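Local atomic coordinates of arginase, mitochondrial (Medicago truncatula, PDB entry 6VSS), a protein that hydrolyses L-arginine to urea and L-ornithine with a pair of manganese ions, and also converts agmatine to putrescine and urea. Residues His74-Glu79 with Tyr198-Pro203; Ile180-Ala185 with Tyr265-Val270; Pro187-Asp192 with Arg206-Gly211; Ala213-Gln218 with Gly236-Glu241. All blocks are in the same frame, centred on the assembly; numbering follows the deposited sequence.

Contact 1: His74-Glu79 with Tyr198-Pro203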
loop_
_atom_site.group_PDB
_atom_site.type_symbol
_atom_site.label_atom_id
_atom_site.label_comp_id
_atom_site.label_asym_id
_atom_site.label_seq_id
_atom_site.Cartn_x
_atom_site.Cartn_y
_atom_site.Cartn_z
ATOM N N HIS B 74 -8.459 20.553 -15.963
ATOM C CA HIS B 74 -7.460 21.248 -16.813
ATOM C C HIS B 74 -6.155 20.459 -16.778
ATOM O O HIS B 74 -5.238 20.855 -17.456
ATOM C CB HIS B 74 -7.325 22.734 -16.388
ATOM C CG HIS B 74 -8.475 23.559 -16.847
ATOM N ND1 HIS B 74 -9.188 23.256 -18.004
ATOM C CD2 HIS B 74 -9.089 24.633 -16.304
ATOM C CE1 HIS B 74 -10.166 24.120 -18.169
ATOM N NE2 HIS B 74 -10.143 24.972 -17.127
ATOM N N SER B 75 -6.076 19.395 -15.983
ATOM C CA SER B 75 -4.862 18.555 -15.837
ATOM C C SER B 75 -4.675 17.713 -17.108
ATOM O O SER B 75 -5.680 17.291 -17.735
ATOM C CB SER B 75 -4.925 17.699 -14.608
ATOM O OG SER B 75 -5.185 18.456 -13.444
ATOM N N SER B 76 -3.429 17.441 -17.453
ATOM C CA SER B 76 -3.013 16.754 -18.698
ATOM C C SER B 76 -3.019 15.229 -18.476
ATOM O O SER B 76 -3.205 14.501 -19.456
ATOM C CB SER B 76 -1.640 17.264 -19.104
ATOM O OG SER B 76 -0.819 17.417 -17.951
ATOM N N PHE B 77 -2.880 14.761 -17.230
ATOM C CA PHE B 77 -2.626 13.322 -16.938
ATOM C C PHE B 77 -3.654 12.801 -15.937
ATOM O O PHE B 77 -4.164 11.729 -16.178
ATOM C CB PHE B 77 -1.169 13.157 -16.491
ATOM C CG PHE B 77 -0.770 11.823 -15.910
ATOM C CD1 PHE B 77 -0.662 10.699 -16.719
ATOM C CD2 PHE B 77 -0.487 11.697 -14.551
ATOM C CE1 PHE B 77 -0.297 9.477 -16.169
ATOM C CE2 PHE B 77 -0.126 10.474 -14.012
ATOM C CZ PHE B 77 -0.016 9.375 -14.820
ATOM N N HIS B 78 -3.882 13.489 -14.816
ATOM C CA HIS B 78 -4.732 12.984 -13.710
ATOM C C HIS B 78 -5.471 14.149 -13.031
ATOM O O HIS B 78 -4.821 15.177 -12.683
ATOM C CB HIS B 78 -3.859 12.108 -12.787
ATOM C CG HIS B 78 -4.673 11.256 -11.890
ATOM N ND1 HIS B 78 -5.544 11.805 -10.972
ATOM C CD2 HIS B 78 -4.801 9.901 -11.794
ATOM C CE1 HIS B 78 -6.155 10.821 -10.326
ATOM N NE2 HIS B 78 -5.724 9.642 -10.813
ATOM N N GLU B 79 -6.781 14.024 -12.862
ATOM C CA GLU B 79 -7.649 15.116 -12.343
ATOM C C GLU B 79 -7.894 15.045 -10.825
ATOM O O GLU B 79 -8.678 15.821 -10.346
ATOM C CB GLU B 79 -8.986 15.049 -13.080
ATOM C CG GLU B 79 -8.850 15.168 -14.592
ATOM C CD GLU B 79 -10.126 15.324 -15.401
ATOM O OE1 GLU B 79 -11.180 15.501 -14.826
ATOM O OE2 GLU B 79 -10.043 15.242 -16.598
ATOM N N TYR B 198 -6.667 27.190 -21.084
ATOM C CA TYR B 198 -6.750 27.173 -19.599
ATOM C C TYR B 198 -5.994 25.968 -19.010
ATOM O O TYR B 198 -6.299 25.583 -17.870
ATOM C CB TYR B 198 -8.219 27.097 -19.165
ATOM C CG TYR B 198 -9.003 28.318 -19.551
ATOM C CD1 TYR B 198 -8.854 29.483 -18.823
ATOM C CD2 TYR B 198 -9.836 28.335 -20.668
ATOM C CE1 TYR B 198 -9.539 30.637 -19.167
ATOM C CE2 TYR B 198 -10.538 29.480 -21.022
ATOM C CZ TYR B 198 -10.385 30.634 -20.265
ATOM O OH TYR B 198 -11.033 31.798 -20.564
ATOM N N SER B 199 -5.095 25.345 -19.765
ATOM C CA SER B 199 -4.340 24.138 -19.320
ATOM C C SER B 199 -3.583 24.458 -18.023
ATOM O O SER B 199 -3.142 25.605 -17.874
ATOM C CB SER B 199 -3.386 23.682 -20.406
ATOM O OG SER B 199 -2.379 22.799 -19.904
ATOM N N HIS B 200 -3.287 23.444 -17.211
ATOM C CA HIS B 200 -2.476 23.598 -15.975
ATOM C C HIS B 200 -0.998 23.820 -16.301
ATOM O O HIS B 200 -0.233 24.102 -15.364
ATOM C CB HIS B 200 -2.705 22.422 -15.045
ATOM C CG HIS B 200 -2.026 21.153 -15.398
ATOM N ND1 HIS B 200 -1.768 20.195 -14.437
ATOM C CD2 HIS B 200 -1.569 20.651 -16.565
ATOM C CE1 HIS B 200 -1.200 19.149 -14.990
ATOM N NE2 HIS B 200 -1.086 19.386 -16.285
ATOM N N ALA B 201 -0.642 23.800 -17.594
ATOM C CA ALA B 201 0.719 23.990 -18.138
ATOM C C ALA B 201 0.887 25.358 -18.840
ATOM O O ALA B 201 1.988 25.567 -19.416
ATOM C CB ALA B 201 0.993 22.841 -19.101
ATOM N N SER B 202 -0.148 26.213 -18.867
ATOM C CA SER B 202 -0.130 27.608 -19.412
ATOM C C SER B 202 -0.584 28.695 -18.437
ATOM O O SER B 202 -0.671 29.857 -18.841
ATOM C CB SER B 202 -0.974 27.669 -20.632
ATOM O OG SER B 202 -0.466 26.712 -21.532
ATOM N N PRO B 203 -0.852 28.440 -17.133
ATOM C CA PRO B 203 -1.340 29.522 -16.300
ATOM C C PRO B 203 -0.412 30.719 -16.421
ATOM O O PRO B 203 -0.888 31.810 -16.502
ATOM C CB PRO B 203 -1.383 28.963 -14.882
ATOM C CG PRO B 203 -0.639 27.629 -14.925
ATOM C CD PRO B 203 -0.717 27.180 -16.368
#
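Hydrogen bonding joins these two loops at two points. The backbone N of His200 donates to the carbonyl O of His74 over 3.3 Å, approaching from above the carbonyl plane, 44° out of it, and so not along a lone pair. The second bond is tighter: Ser76 OG lies 2.6 Å from His200 NE2, at the edge of the imidazole and near its plane. The hydroxyl gets there because OG sits in the crowded position between the backbone N and the carbonyl carbon of Ser76 (chi1 40°), and His200 CG takes the same kind of position in its own residue.

Ring-face contacts make up the rest. Ser75 CA stands over the centre of the His200 ring, 3.7 Å from its centroid, a CH-pi contact. On His74, Tyr198 CB makes the same kind of contact, and the carbonyl O of Tyr198 rests on one face near the rim, 3.1 Å from His74 CG.

Within 198-203, Ser199 OG accepts from Ala201 N at 3.1 Å, an ST turn set inside the type I turn that runs from Ser199 to Ser202.

The His200 ring is also fixed from its other nitrogen, ND1 bonding Glu312, which probably contacts the substrate. Ser76 itself binds L-ornithine, which places this pairing of loops at the ornithine site of arginase, consistent with a part in shaping it.

Contact 2: Ile180-Ala185 with Tyr265-Val270. With MN (manganese (II) ion), chain I; MN (manganese (II) ion), chain J.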
loop_
_atom_site.group_PDB
_atom_site.type_symbol
_atom_site.label_atom_id
_atom_site.label_comp_id
_atom_site.label_asym_id
_atom_site.label_seq_id
_atom_site.Cartn_x
_atom_site.Cartn_y
_atom_site.Cartn_z
ATOM N N ILE B 180 5.696 37.576 -8.524
ATOM C CA ILE B 180 5.308 36.191 -8.166
ATOM C C ILE B 180 6.535 35.360 -7.827
ATOM O O ILE B 180 7.529 35.388 -8.535
ATOM C CB ILE B 180 4.476 35.532 -9.265
ATOM C CG1 ILE B 180 3.220 36.340 -9.600
ATOM C CG2 ILE B 180 4.181 34.074 -8.892
ATOM C CD1 ILE B 180 2.419 35.743 -10.698
ATOM N N LEU B 181 6.421 34.635 -6.741
ATOM C CA LEU B 181 7.363 33.581 -6.353
ATOM C C LEU B 181 6.589 32.303 -6.583
ATOM O O LEU B 181 5.491 32.197 -6.011
ATOM C CB LEU B 181 7.725 33.713 -4.878
ATOM C CG LEU B 181 8.532 32.531 -4.355
ATOM C CD1 LEU B 181 9.797 32.338 -5.168
ATOM C CD2 LEU B 181 8.836 32.764 -2.873
ATOM N N HIS B 182 7.097 31.453 -7.474
ATOM C CA HIS B 182 6.374 30.293 -8.019
ATOM C C HIS B 182 7.271 29.091 -7.787
ATOM O O HIS B 182 8.382 29.068 -8.357
ATOM C CB HIS B 182 5.998 30.586 -9.463
ATOM C CG HIS B 182 5.598 29.390 -10.277
ATOM N ND1 HIS B 182 5.921 29.278 -11.625
ATOM C CD2 HIS B 182 4.849 28.311 -9.970
ATOM C CE1 HIS B 182 5.368 28.179 -12.103
ATOM N NE2 HIS B 182 4.730 27.557 -11.093
ATOM N N PHE B 183 6.829 28.152 -6.969
ATOM C CA PHE B 183 7.491 26.837 -6.765
ATOM C C PHE B 183 6.836 25.814 -7.681
ATOM O O PHE B 183 5.634 25.633 -7.637
ATOM C CB PHE B 183 7.409 26.395 -5.311
ATOM C CG PHE B 183 8.107 27.324 -4.352
ATOM C CD1 PHE B 183 7.415 28.358 -3.735
ATOM C CD2 PHE B 183 9.418 27.107 -3.963
ATOM C CE1 PHE B 183 8.022 29.191 -2.804
ATOM C CE2 PHE B 183 10.042 27.966 -3.052
ATOM C CZ PHE B 183 9.344 29.011 -2.501
ATOM N N ASP B 184 7.643 25.137 -8.475
ATOM C CA ASP B 184 7.102 24.141 -9.421
ATOM C C ASP B 184 8.228 23.250 -9.959
ATOM O O ASP B 184 9.317 23.745 -10.099
ATOM C CB ASP B 184 6.384 24.909 -10.516
ATOM C CG ASP B 184 5.221 24.153 -11.114
ATOM O OD1 ASP B 184 5.251 22.898 -11.188
ATOM O OD2 ASP B 184 4.254 24.837 -11.373
ATOM N N ALA B 185 7.961 21.998 -10.312
ATOM C CA ALA B 185 8.836 21.212 -11.216
ATOM C C ALA B 185 8.769 21.767 -12.650
ATOM O O ALA B 185 9.765 21.558 -13.423
ATOM C CB ALA B 185 8.475 19.753 -11.176
ATOM N N TYR B 265 2.659 37.768 -4.836
ATOM C CA TYR B 265 1.804 36.544 -4.857
ATOM C C TYR B 265 2.695 35.296 -4.822
ATOM O O TYR B 265 3.704 35.274 -5.597
ATOM C CB TYR B 265 0.933 36.561 -6.104
ATOM C CG TYR B 265 -0.027 35.412 -6.153
ATOM C CD1 TYR B 265 0.315 34.188 -6.728
ATOM C CD2 TYR B 265 -1.282 35.552 -5.597
ATOM C CE1 TYR B 265 -0.604 33.145 -6.776
ATOM C CE2 TYR B 265 -2.214 34.540 -5.687
ATOM C CZ TYR B 265 -1.861 33.322 -6.233
ATOM O OH TYR B 265 -2.805 32.350 -6.243
ATOM N N VAL B 266 2.365 34.325 -3.966
ATOM C CA VAL B 266 3.198 33.099 -3.773
ATOM C C VAL B 266 2.418 31.865 -4.215
ATOM O O VAL B 266 1.450 31.520 -3.580
ATOM C CB VAL B 266 3.705 32.932 -2.338
ATOM C CG1 VAL B 266 4.574 31.680 -2.239
ATOM C CG2 VAL B 266 4.502 34.152 -1.868
ATOM N N SER B 267 2.831 31.233 -5.302
ATOM C CA SER B 267 2.155 30.052 -5.881
ATOM C C SER B 267 3.015 28.819 -5.583
ATOM O O SER B 267 4.180 28.753 -6.058
ATOM C CB SER B 267 1.958 30.261 -7.333
ATOM O OG SER B 267 1.404 29.091 -7.931
ATOM N N ILE B 268 2.527 27.896 -4.794
ATOM C CA ILE B 268 3.289 26.649 -4.477
ATOM C C ILE B 268 2.648 25.454 -5.203
ATOM O O ILE B 268 1.518 25.003 -4.791
ATOM C CB ILE B 268 3.389 26.442 -2.964
ATOM C CG1 ILE B 268 3.694 27.778 -2.257
ATOM C CG2 ILE B 268 4.406 25.328 -2.692
ATOM C CD1 ILE B 268 4.007 27.708 -0.793
ATOM N N ASP B 269 3.332 24.929 -6.233
ATOM C CA ASP B 269 2.958 23.615 -6.813
ATOM C C ASP B 269 3.649 22.508 -5.986
ATOM O O ASP B 269 4.851 22.550 -5.818
ATOM C CB ASP B 269 3.219 23.627 -8.313
ATOM C CG ASP B 269 2.846 22.338 -9.036
ATOM O OD1 ASP B 269 2.806 21.293 -8.334
ATOM O OD2 ASP B 269 2.768 22.368 -10.282
ATOM N N VAL B 270 2.860 21.635 -5.345
ATOM C CA VAL B 270 3.356 20.534 -4.461
ATOM C C VAL B 270 4.376 19.685 -5.243
ATOM O O VAL B 270 5.281 19.152 -4.590
ATOM C CB VAL B 270 2.201 19.667 -3.927
ATOM C CG1 VAL B 270 2.717 18.512 -3.047
ATOM C CG2 VAL B 270 1.210 20.511 -3.142
HETATM MN MN MN I . 3.928 21.134 -11.559
HETATM MN MN MN J . 2.440 23.855 -11.929
HETATM O O HOH W 1 3.100 22.335 -13.159
#
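Strands 180-183 and 265-269 run parallel, their axes 7° apart and 4.7 Å at closest approach, in register from Ile180 beside Tyr265 to Phe183 beside Ile268. Four N-H...O bonds join them; the one from Phe183 N to Ser267 O is 2.9 Å long.

On the face of Leu181 and Phe183, the flat Phe183 ring stands alongside the Ile268 branch: CD1 touches Ile268 CG1 at 4.0 Å, while Val266 CG1 fills in at the ring edge. Ile294 and Ile297 of helix 291-300 cover this ring. On the other face, Ile180 CG1 abuts Tyr265 CB at 4.2 Å, and Ile180 CG2 lies at the edge of the tyrosine ring. The bulk shrinks at Ser267, whose carbonyl O lies in plane at the edge of the His182 ring, while OG bonds His160 NE2.

His182 CG is anti to its backbone N (chi1 164°), which carries the ring toward the strand end. There NE2 donates to the anti lone pair of Asp184 OD2 over 2.8 Å. An alanine in place of His182 would probably loosen the aim of the Asp184 carboxylate, since that bond, and the one from Gln218 NE2 to ND1, would be gone.

The Asp184 and Asp269 carboxylates cross with planes 63° apart; Asp184 OD1 and Asp269 OD2 approach to 2.7 Å because manganese binds both. Asp269 OD2 bridges the ions, 2.1 Å from MN of chain I and 2.2 Å from MN of chain J, and Asp184 spans them with one oxygen each: the binuclear manganese site of arginases, at the C-terminal ends of parallel strands.

Contact 3: Pro187-Asp192 with Arg206-Gly211. With MN (manganese (II) ion), chain J.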
loop_
_atom_site.group_PDB
_atom_site.type_symbol
_atom_site.label_atom_id
_atom_site.label_comp_id
_atom_site.label_asym_id
_atom_site.label_seq_id
_atom_site.Cartn_x
_atom_site.Cartn_y
_atom_site.Cartn_z
ATOM N N PRO B 187 7.636 24.877 -15.590
ATOM C CA PRO B 187 7.463 26.325 -15.690
ATOM C C PRO B 187 5.994 26.763 -15.826
ATOM O O PRO B 187 5.712 27.929 -15.596
ATOM C CB PRO B 187 8.303 26.717 -16.919
ATOM C CG PRO B 187 9.316 25.575 -17.086
ATOM C CD PRO B 187 8.596 24.332 -16.574
ATOM N N ASP B 188 5.120 25.901 -16.333
ATOM C CA ASP B 188 3.719 26.251 -16.664
ATOM C C ASP B 188 3.654 27.504 -17.546
ATOM O O ASP B 188 2.706 28.263 -17.386
ATOM C CB ASP B 188 2.899 26.459 -15.403
ATOM C CG ASP B 188 2.657 25.191 -14.600
ATOM O OD1 ASP B 188 2.992 24.101 -15.130
ATOM O OD2 ASP B 188 2.083 25.319 -13.492
ATOM N N LEU B 189 4.506 27.582 -18.579
ATOM C CA LEU B 189 4.587 28.759 -19.488
ATOM C C LEU B 189 4.284 28.404 -20.952
ATOM O O LEU B 189 4.501 29.268 -21.787
ATOM C CB LEU B 189 5.988 29.345 -19.346
ATOM C CG LEU B 189 6.129 30.313 -18.177
ATOM C CD1 LEU B 189 7.597 30.550 -17.834
ATOM C CD2 LEU B 189 5.439 31.639 -18.497
ATOM N N TYR B 190 3.773 27.207 -21.258
ATOM C CA TYR B 190 3.373 26.828 -22.637
ATOM C C TYR B 190 2.411 27.856 -23.245
ATOM O O TYR B 190 1.433 28.243 -22.575
ATOM C CB TYR B 190 2.595 25.525 -22.646
ATOM C CG TYR B 190 3.451 24.306 -22.529
ATOM C CD1 TYR B 190 3.949 23.671 -23.658
ATOM C CD2 TYR B 190 3.743 23.782 -21.279
ATOM C CE1 TYR B 190 4.698 22.512 -23.533
ATOM C CE2 TYR B 190 4.484 22.622 -21.138
ATOM C CZ TYR B 190 4.975 22.001 -22.271
ATOM O OH TYR B 190 5.749 20.889 -22.108
ATOM N N HIS B 191 2.620 28.243 -24.501
ATOM C CA HIS B 191 1.674 29.151 -25.207
ATOM C C HIS B 191 0.410 28.356 -25.527
ATOM O O HIS B 191 -0.672 28.933 -25.449
ATOM C CB HIS B 191 2.277 29.755 -26.476
ATOM C CG HIS B 191 1.297 30.566 -27.257
ATOM N ND1 HIS B 191 0.661 31.684 -26.723
ATOM C CD2 HIS B 191 0.843 30.437 -28.519
ATOM C CE1 HIS B 191 -0.125 32.211 -27.629
ATOM N NE2 HIS B 191 -0.037 31.460 -28.738
ATOM N N ASP B 192 0.559 27.058 -25.794
ATOM C CA ASP B 192 -0.476 26.225 -26.467
ATOM C C ASP B 192 -0.203 24.756 -26.126
ATOM O O ASP B 192 0.597 24.104 -26.793
ATOM C CB ASP B 192 -0.487 26.525 -27.971
ATOM C CG ASP B 192 -1.535 25.801 -28.791
ATOM O OD1 ASP B 192 -2.406 25.117 -28.204
ATOM O OD2 ASP B 192 -1.486 25.952 -30.019
ATOM N N ARG B 206 -0.653 32.800 -19.599
ATOM C CA ARG B 206 -1.853 33.672 -19.492
ATOM C C ARG B 206 -1.480 34.898 -18.654
ATOM O O ARG B 206 -1.718 36.057 -19.083
ATOM C CB ARG B 206 -3.017 32.878 -18.901
ATOM C CG ARG B 206 -3.384 31.617 -19.676
ATOM C CD ARG B 206 -3.922 31.872 -21.073
ATOM N NE ARG B 206 -2.893 31.845 -22.116
ATOM C CZ ARG B 206 -2.378 30.758 -22.699
ATOM N NH1 ARG B 206 -2.755 29.531 -22.364
ATOM N NH2 ARG B 206 -1.433 30.914 -23.612
ATOM N N ILE B 207 -0.845 34.664 -17.511
ATOM C CA ILE B 207 -0.601 35.734 -16.506
ATOM C C ILE B 207 0.324 36.733 -17.174
ATOM O O ILE B 207 -0.058 37.898 -17.279
ATOM C CB ILE B 207 -0.048 35.153 -15.193
ATOM C CG1 ILE B 207 -1.133 34.455 -14.373
ATOM C CG2 ILE B 207 0.672 36.203 -14.392
ATOM C CD1 ILE B 207 -0.582 33.463 -13.333
ATOM N N MET B 208 1.482 36.258 -17.627
ATOM C CA MET B 208 2.502 37.087 -18.290
ATOM C C MET B 208 1.890 37.787 -19.524
ATOM O O MET B 208 2.086 38.986 -19.652
ATOM C CB MET B 208 3.717 36.247 -18.697
ATOM C CG MET B 208 4.584 35.755 -17.533
ATOM S SD MET B 208 4.657 36.779 -16.025
ATOM C CE MET B 208 6.135 37.714 -16.428
ATOM N N GLU B 209 1.162 37.081 -20.395
ATOM C CA GLU B 209 0.492 37.702 -21.565
ATOM C C GLU B 209 -0.313 38.905 -21.089
ATOM O O GLU B 209 -0.312 39.874 -21.811
ATOM C CB GLU B 209 -0.490 36.765 -22.275
ATOM C CG GLU B 209 0.183 35.670 -23.056
ATOM C CD GLU B 209 -0.619 34.402 -23.284
ATOM O OE1 GLU B 209 -0.024 33.428 -23.799
ATOM O OE2 GLU B 209 -1.840 34.389 -22.978
ATOM N N GLY B 210 -1.030 38.782 -19.962
ATOM C CA GLY B 210 -1.941 39.800 -19.410
ATOM C C GLY B 210 -1.211 40.947 -18.740
ATOM O O GLY B 210 -1.886 41.915 -18.336
ATOM N N GLY B 211 0.120 40.856 -18.616
ATOM C CA GLY B 211 0.939 41.786 -17.814
ATOM C C GLY B 211 0.423 41.859 -16.395
ATOM O O GLY B 211 0.482 42.901 -15.809
HETATM MN MN MN J . 2.440 23.855 -11.929
HETATM O O HOH W 1 3.100 22.335 -13.159
#
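The backbones keep well apart, with the nearest CA atoms, those of His191 and Arg206, separated by 8.1 Å, and helix 203-209 closing in a Schellman motif at Gly211. Long side chains of the helix therefore span the gap. Arg206, bent at chi2 and chi3, brings its guanidinium side-on to Glu209: NE donates to OE2 at 2.9 Å and 179°, in the guanidinium plane, while NH2 uses the syn lone pair of OE1.

The same NH2 also reaches across to the His191 carbonyl O at 2.8 Å, arriving 27° out of the carbonyl plane. The His191 ring stands at 72° to the Glu209 carboxylate and adds a weak bond from ND1 to OE1, 3.5 Å long. Further in, Leu189 CD2 meets Met208 CG at 4.3 Å.

A leucine in place of Arg206 would probably free the 187-192 loop to shift, as the bonds to the His191 and Tyr197 carbonyls and the salt bridge steadying Glu209 would be lost.

This loop carries Asp188, whose OD2 binds manganese at 2.2 Å while OD1 accepts from the metal-bound water; with Leu189 and Tyr190, which join it in binding L-ornithine, it forms part of the arginase active-site wall.

Contact 4: Ala213-Gln218 with Gly236-Glu241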
loop_
_atom_site.group_PDB
_atom_site.type_symbol
_atom_site.label_atom_id
_atom_site.label_comp_id
_atom_site.label_asym_id
_atom_site.label_seq_id
_atom_site.Cartn_x
_atom_site.Cartn_y
_atom_site.Cartn_z
ATOM N N ALA B 213 1.618 40.259 -13.932
ATOM C CA ALA B 213 2.826 40.062 -13.097
ATOM C C ALA B 213 4.014 40.785 -13.735
ATOM O O ALA B 213 4.035 40.883 -14.973
ATOM C CB ALA B 213 3.102 38.600 -12.908
ATOM N N ARG B 214 4.930 41.305 -12.911
ATOM C CA ARG B 214 6.198 41.920 -13.386
ATOM C C ARG B 214 7.307 40.871 -13.279
ATOM O O ARG B 214 7.602 40.258 -14.268
ATOM C CB ARG B 214 6.482 43.186 -12.586
ATOM C CG ARG B 214 7.792 43.873 -12.941
ATOM C CD ARG B 214 7.968 45.094 -12.063
ATOM N NE ARG B 214 8.158 44.672 -10.685
ATOM C CZ ARG B 214 8.854 45.325 -9.785
ATOM N NH1 ARG B 214 9.427 46.477 -10.101
ATOM N NH2 ARG B 214 8.964 44.820 -8.567
ATOM N N ARG B 215 7.833 40.633 -12.090
ATOM C CA ARG B 215 8.774 39.535 -11.836
ATOM C C ARG B 215 7.993 38.240 -11.618
ATOM O O ARG B 215 6.829 38.266 -11.145
ATOM C CB ARG B 215 9.651 39.907 -10.652
ATOM C CG ARG B 215 10.486 41.156 -10.920
ATOM C CD ARG B 215 11.462 41.426 -9.801
ATOM N NE ARG B 215 12.404 40.337 -9.654
ATOM C CZ ARG B 215 13.078 40.072 -8.543
ATOM N NH1 ARG B 215 12.934 40.814 -7.454
ATOM N NH2 ARG B 215 13.918 39.063 -8.528
ATOM N N LEU B 216 8.554 37.165 -12.126
ATOM C CA LEU B 216 8.073 35.794 -11.884
ATOM C C LEU B 216 9.316 35.002 -11.529
ATOM O O LEU B 216 10.131 34.752 -12.410
ATOM C CB LEU B 216 7.402 35.260 -13.140
ATOM C CG LEU B 216 7.138 33.753 -13.185
ATOM C CD1 LEU B 216 6.429 33.261 -11.935
ATOM C CD2 LEU B 216 6.326 33.438 -14.441
ATOM N N VAL B 217 9.481 34.673 -10.279
ATOM C CA VAL B 217 10.694 33.955 -9.810
ATOM C C VAL B 217 10.302 32.504 -9.625
ATOM O O VAL B 217 9.420 32.289 -8.804
ATOM C CB VAL B 217 11.195 34.577 -8.511
ATOM C CG1 VAL B 217 12.448 33.889 -8.016
ATOM C CG2 VAL B 217 11.399 36.062 -8.695
ATOM N N GLN B 218 10.864 31.601 -10.429
ATOM C CA GLN B 218 10.440 30.185 -10.467
ATOM C C GLN B 218 11.514 29.388 -9.762
ATOM O O GLN B 218 12.699 29.552 -10.102
ATOM C CB GLN B 218 10.250 29.691 -11.901
ATOM C CG GLN B 218 9.353 30.606 -12.729
ATOM C CD GLN B 218 8.833 29.927 -13.981
ATOM O OE1 GLN B 218 9.596 29.493 -14.852
ATOM N NE2 GLN B 218 7.523 29.781 -14.060
ATOM N N GLY B 236 11.087 37.619 -19.870
ATOM C CA GLY B 236 12.102 37.915 -18.843
ATOM C C GLY B 236 11.770 37.217 -17.524
ATOM O O GLY B 236 11.909 37.833 -16.447
ATOM N N VAL B 237 11.350 35.963 -17.598
ATOM C CA VAL B 237 11.037 35.128 -16.411
ATOM C C VAL B 237 12.345 34.728 -15.767
ATOM O O VAL B 237 13.258 34.327 -16.488
ATOM C CB VAL B 237 10.243 33.870 -16.784
ATOM C CG1 VAL B 237 10.029 32.976 -15.554
ATOM C CG2 VAL B 237 8.919 34.213 -17.444
ATOM N N GLU B 238 12.410 34.817 -14.452
ATOM C CA GLU B 238 13.595 34.399 -13.677
ATOM C C GLU B 238 13.452 32.925 -13.321
ATOM O O GLU B 238 13.160 32.621 -12.152
ATOM C CB GLU B 238 13.711 35.261 -12.434
ATOM C CG GLU B 238 14.269 36.623 -12.737
ATOM C CD GLU B 238 14.004 37.550 -11.597
ATOM O OE1 GLU B 238 14.659 37.386 -10.540
ATOM O OE2 GLU B 238 13.089 38.365 -11.749
ATOM N N THR B 239 13.711 32.031 -14.257
ATOM C CA THR B 239 13.564 30.580 -14.008
ATOM C C THR B 239 14.806 30.050 -13.299
ATOM O O THR B 239 15.851 30.041 -13.915
ATOM C CB THR B 239 13.304 29.850 -15.315
ATOM O OG1 THR B 239 12.118 30.432 -15.854
ATOM C CG2 THR B 239 13.162 28.354 -15.149
ATOM N N HIS B 240 14.691 29.509 -12.096
ATOM C CA HIS B 240 15.813 28.817 -11.438
ATOM C C HIS B 240 15.622 27.307 -11.546
ATOM O O HIS B 240 14.698 26.775 -10.919
ATOM C CB HIS B 240 15.960 29.312 -9.998
ATOM C CG HIS B 240 16.218 30.770 -9.910
ATOM N ND1 HIS B 240 17.495 31.280 -9.920
ATOM C CD2 HIS B 240 15.397 31.840 -9.859
ATOM C CE1 HIS B 240 17.444 32.604 -9.868
ATOM N NE2 HIS B 240 16.197 32.969 -9.841
ATOM N N GLU B 241 16.549 26.636 -12.229
ATOM C CA GLU B 241 16.564 25.161 -12.438
ATOM C C GLU B 241 17.290 24.438 -11.292
ATOM O O GLU B 241 18.274 25.008 -10.715
ATOM C CB GLU B 241 17.202 24.906 -13.793
ATOM C CG GLU B 241 16.352 25.454 -14.932
ATOM C CD GLU B 241 16.987 25.223 -16.307
ATOM O OE1 GLU B 241 17.384 24.063 -16.602
ATOM O OE2 GLU B 241 17.087 26.195 -17.083
HETATM O O HOH W 2 10.805 38.046 -13.755
#
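The guanidinium of Arg215 and the carboxylate of Glu238 are nearly coplanar, 5° apart, and meet edge to edge. Two nitrogens on one side of the guanidinium take one oxygen each: Arg215 NH2 to Glu238 OE1 at 2.7 Å and Arg215 NE to Glu238 OE2 at 3.0 Å, both on syn lone pairs and in the guanidinium plane. A bend at chi3 turns the end of the arginine chain toward its partner. The His240 ring, by contrast, has the Gln218 carbonyl O at its edge, in plane, and CD2 lies 4.0 Å from Val217 CG1; its ND1 is bonded to Asp248.

Strands 215-218 and 238-241 carry these groups and run parallel, their axes 4° apart. Glu238 N donates to Leu216 O; Gln218 N then donates to Glu238 O at an almost straight 175°, and Gln218 O accepts from His240 N at 2.8 Å. On the opposite face from Val217 and Glu238, Thr239 OG1 donates to Gln218 OE1 at 2.9 Å, and the amide also rests on Val237 CG1. Leu216 CG packs against the same methyl at 3.8 Å.

A water joins Leu216 N, Gly236 O and Glu238 OE2, spanning the point where the backbones begin to diverge.

The chemistry divides by face: a two-pronged salt bridge, with its charges probably balancing each other, ties the partly exposed side, while the buried Gln218 amide is satisfied from both ends, OE1 by Thr239 and NE2 by His182 and the Pro187 carbonyl, so that the outermost strand of the chain's sheet is coupled to residues beside the manganese site.

Contacts 2 and 4 belong to the same parallel sheet, where strand 178-183 lies between 264-269 and 213-221, and strand 238-241 is the outermost within the chain; their centres are 11 Å apart. Along the chain, contacts 3 and 4 follow in series, both nested within the loop that contact 2 closes, whereas the segments of contact 1 alternate with those of contacts 2 and 3. Contact 1 touches contact 3 through Ser202 and Ala201 with Tyr190, and contacts 2 and 3 share one manganese ion and its water. The ends of two neighbouring strands thus present the bridging carboxylates, while contacts 1 and 3 add ornithine-binding residues and, from contact 3, one more manganese ligand.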